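Local atomic coordinates of hydroquinone dioxygenase small subunit (Pseudomonas sp., PDB entry 4ZXA), a protein that belongs to a two-subunit, iron(II)-dependent hydroquinone 1,2-dioxygenase as its small, cupin-type subunit, probably contributing to oxygenation of hydroquinone. Residues E105-A110 with Q150-G155. Numbering follows the deposited sequence.
Sequences EGTHLA and QQTIKG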
ATOM      1  N   GLU A 105      -5.931  20.813 -43.149  1.00 34.30           N
ATOM      2  CA  GLU A 105      -5.189  20.149 -42.088  1.00 33.99           C
ATOM      3  C   GLU A 105      -4.395  18.970 -42.610  1.00 31.74           C
ATOM      4  O   GLU A 105      -4.779  18.327 -43.596  1.00 32.66           O
ATOM      5  CB  GLU A 105      -6.147  19.685 -40.989  1.00 31.46           C
ATOM      6  CG  GLU A 105      -6.938  20.814 -40.352  1.00 33.63           C
ATOM      7  CD  GLU A 105      -7.713  20.370 -39.121  1.00 31.39           C
ATOM      8  OE1 GLU A 105      -8.235  19.234 -39.126  1.00 27.87           O
ATOM      9  OE2 GLU A 105      -7.779  21.157 -38.150  1.00 28.17           O
ATOM     10  N   GLY A 106      -3.290  18.683 -41.935  1.00 26.98           N
ATOM     11  CA  GLY A 106      -2.439  17.574 -42.324  1.00 30.41           C
ATOM     12  C   GLY A 106      -1.232  18.074 -43.092  1.00 27.69           C
ATOM     13  O   GLY A 106      -1.268  19.127 -43.716  1.00 27.42           O
ATOM     14  N   THR A 107      -0.142  17.333 -43.036  1.00 31.09           N
ATOM     15  CA  THR A 107       1.018  17.745 -43.794  1.00 34.40           C
ATOM     16  C   THR A 107       0.772  17.480 -45.281  1.00 31.73           C
ATOM     17  O   THR A 107       0.178  16.470 -45.653  1.00 30.84           O
ATOM     18  CB  THR A 107       2.324  17.106 -43.276  1.00 32.46           C
ATOM     19  OG1 THR A 107       3.097  16.647 -44.385  1.00 36.47           O
ATOM     20  CG2 THR A 107       2.037  15.968 -42.328  1.00 24.10           C
ATOM     21  N   HIS A 108       1.190  18.428 -46.111  1.00 29.80           N
ATOM     22  CA  HIS A 108       1.053  18.317 -47.556  1.00 36.56           C
ATOM     23  C   HIS A 108       2.418  18.467 -48.235  1.00 32.75           C
ATOM     24  O   HIS A 108       3.337  19.095 -47.687  1.00 29.46           O
ATOM     25  CB  HIS A 108       0.085  19.391 -48.085  1.00 33.06           C
ATOM     26  CG  HIS A 108      -1.333  19.201 -47.632  1.00 43.63           C
ATOM     27  ND1 HIS A 108      -2.258  18.484 -48.362  1.00 40.74           N
ATOM     28  CD2 HIS A 108      -1.977  19.621 -46.516  1.00 38.37           C
ATOM     29  CE1 HIS A 108      -3.412  18.469 -47.713  1.00 39.57           C
ATOM     30  NE2 HIS A 108      -3.265  19.144 -46.590  1.00 38.74           N
ATOM     31  N   LEU A 109       2.540  17.899 -49.432  1.00 36.43           N
ATOM     32  CA  LEU A 109       3.717  18.108 -50.274  1.00 31.72           C
ATOM     33  C   LEU A 109       3.805  19.563 -50.723  1.00 30.82           C
ATOM     34  O   LEU A 109       2.873  20.078 -51.320  1.00 33.66           O
ATOM     35  CB  LEU A 109       3.646  17.198 -51.488  1.00 25.37           C
ATOM     36  CG  LEU A 109       3.858  15.717 -51.188  1.00 32.97           C
ATOM     37  CD1 LEU A 109       3.672  14.929 -52.472  1.00 40.70           C
ATOM     38  CD2 LEU A 109       5.242  15.450 -50.589  1.00 26.60           C
ATOM     39  N   ALA A 110       4.916  20.232 -50.424  1.00 29.10           N
ATOM     40  CA  ALA A 110       5.056  21.649 -50.763  1.00 31.46           C
ATOM     41  C   ALA A 110       5.509  21.878 -52.212  1.00 42.44           C
ATOM     42  O   ALA A 110       5.434  23.008 -52.715  1.00 40.29           O
ATOM     43  CB  ALA A 110       6.009  22.340 -49.800  1.00 29.32           C
ATOM     44  N   GLN A 150       6.480  12.523 -35.495  1.00 22.14           N
ATOM     45  CA  GLN A 150       5.805  13.745 -35.889  1.00 27.21           C
ATOM     46  C   GLN A 150       4.401  13.832 -35.283  1.00 23.73           C
ATOM     47  O   GLN A 150       3.585  12.919 -35.445  1.00 22.86           O
ATOM     48  CB  GLN A 150       5.740  13.853 -37.419  1.00 25.93           C
ATOM     49  CG  GLN A 150       4.997  15.081 -37.914  1.00 30.58           C
ATOM     50  CD  GLN A 150       5.608  15.683 -39.180  1.00 37.64           C
ATOM     51  OE1 GLN A 150       6.776  15.435 -39.508  1.00 32.74           O
ATOM     52  NE2 GLN A 150       4.818  16.493 -39.889  1.00 32.50           N
ATOM     53  N   GLN A 151       4.146  14.938 -34.588  1.00 19.44           N
ATOM     54  CA  GLN A 151       2.821  15.269 -34.077  1.00 23.13           C
ATOM     55  C   GLN A 151       2.072  16.165 -35.065  1.00 22.65           C
ATOM     56  O   GLN A 151       2.495  17.286 -35.350  1.00 17.43           O
ATOM     57  CB  GLN A 151       2.950  15.977 -32.734  1.00 21.96           C
ATOM     58  CG  GLN A 151       1.638  16.496 -32.173  1.00 17.97           C
ATOM     59  CD  GLN A 151       1.887  17.433 -31.013  1.00 20.62           C
ATOM     60  OE1 GLN A 151       2.998  17.949 -30.864  1.00 23.48           O
ATOM     61  NE2 GLN A 151       0.870  17.657 -30.180  1.00 19.94           N
ATOM     62  N   THR A 152       0.954  15.675 -35.583  1.00 18.72           N
ATOM     63  CA  THR A 152       0.252  16.419 -36.620  1.00 25.27           C
ATOM     64  C   THR A 152      -1.201  15.959 -36.761  1.00 24.27           C
ATOM     65  O   THR A 152      -1.767  15.397 -35.821  1.00 24.00           O
ATOM     66  CB  THR A 152       1.008  16.331 -37.985  1.00 24.26           C
ATOM     67  OG1 THR A 152       0.413  17.231 -38.931  1.00 25.37           O
ATOM     68  CG2 THR A 152       0.991  14.904 -38.541  1.00 19.84           C
ATOM     69  N   ILE A 153      -1.797  16.185 -37.933  1.00 21.84           N
ATOM     70  CA  ILE A 153      -3.180  15.797 -38.184  1.00 20.96           C
ATOM     71  C   ILE A 153      -3.267  14.893 -39.406  1.00 24.01           C
ATOM     72  O   ILE A 153      -2.585  15.127 -40.391  1.00 27.05           O
ATOM     73  CB  ILE A 153      -4.055  17.050 -38.388  1.00 23.04           C
ATOM     74  CG1 ILE A 153      -3.976  17.938 -37.138  1.00 25.06           C
ATOM     75  CG2 ILE A 153      -5.496  16.670 -38.750  1.00 23.65           C
ATOM     76  CD1 ILE A 153      -4.784  19.226 -37.223  1.00 28.00           C
ATOM     77  N   LYS A 154      -4.100  13.857 -39.343  1.00 25.01           N
ATOM     78  CA  LYS A 154      -4.229  12.912 -40.456  1.00 25.21           C
ATOM     79  C   LYS A 154      -4.415  13.682 -41.760  1.00 31.45           C
ATOM     80  O   LYS A 154      -5.285  14.552 -41.852  1.00 28.56           O
ATOM     81  CB  LYS A 154      -5.403  11.951 -40.236  1.00 26.54           C
ATOM     82  CG  LYS A 154      -5.150  10.504 -40.676  1.00 26.05           C
ATOM     83  CD  LYS A 154      -5.994  10.147 -41.874  1.00 32.89           C
ATOM     84  CE  LYS A 154      -7.231   9.359 -41.512  1.00 34.41           C
ATOM     85  NZ  LYS A 154      -6.886   7.959 -41.199  1.00 46.63           N
ATOM     86  N   GLY A 155      -3.578  13.368 -42.748  1.00 29.68           N
ATOM     87  CA  GLY A 155      -3.618  14.011 -44.051  1.00 29.24           C
ATOM     88  C   GLY A 155      -3.374  13.059 -45.213  1.00 32.32           C
ATOM     89  O   GLY A 155      -3.338  11.839 -45.027  1.00 29.09           O
TER
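Glu105 lays its side chain over Ile153, the two running obliquely to each other. CG stands anti to the glutamate's own carbonyl carbon (chi1 -59°), and the extended chi2 (-171°) then carries CD out to 3.7 Å from Ile153 CD1. That methyl sits squarely against the flat face of the carboxylate, about equally far from CD and both oxygens. Nearer the backbone the packing is carbon to carbon, Glu105 CB lying 3.8 Å from Ile153 CG2. The charge is met elsewhere, by a salt bridge from OE2 to Lys239 of the large subunit. Ile153 also packs on Cys238 of that subunit, placing this edge of the contact at the subunit interface. An alanine in place of Ile153 would probably open a gap beneath the carboxylate face, leave the Glu105 chain held mainly by its salt bridge, and weaken the packing on Cys238.

Next to this pair the backbones close in. Gly106 CA sits 3.1 Å from Ile153 O in a CA-H...O contact, and its CA comes within 4.1 Å of Gly155 CA; a side chain on Gly106 would clash there. In the cupin fold of this subunit, the contact joins the loop leading into strand 108-109, at the edge of one sheet, to the end of strand 145-153, which runs inside the other.

Further in, Thr107 presents its methyl to two polar side chains. CG2 is 3.7 Å from Gln150 NE2 and 4.0 Å from Thr152 OG1, the two threonine side chains crossing at about a right angle. A bend at chi2 (144°) places Gln150 CD, from which the amide NE2 meets that methyl. Both polar groups have partners outside the pair of segments: Gln150 NE2 hydrogen-bonds to Tyr138 OH, and Thr152 OG1 to Glu81 OE2. The Thr107 side chain also packs on Phe75, Tyr138 and Leu157.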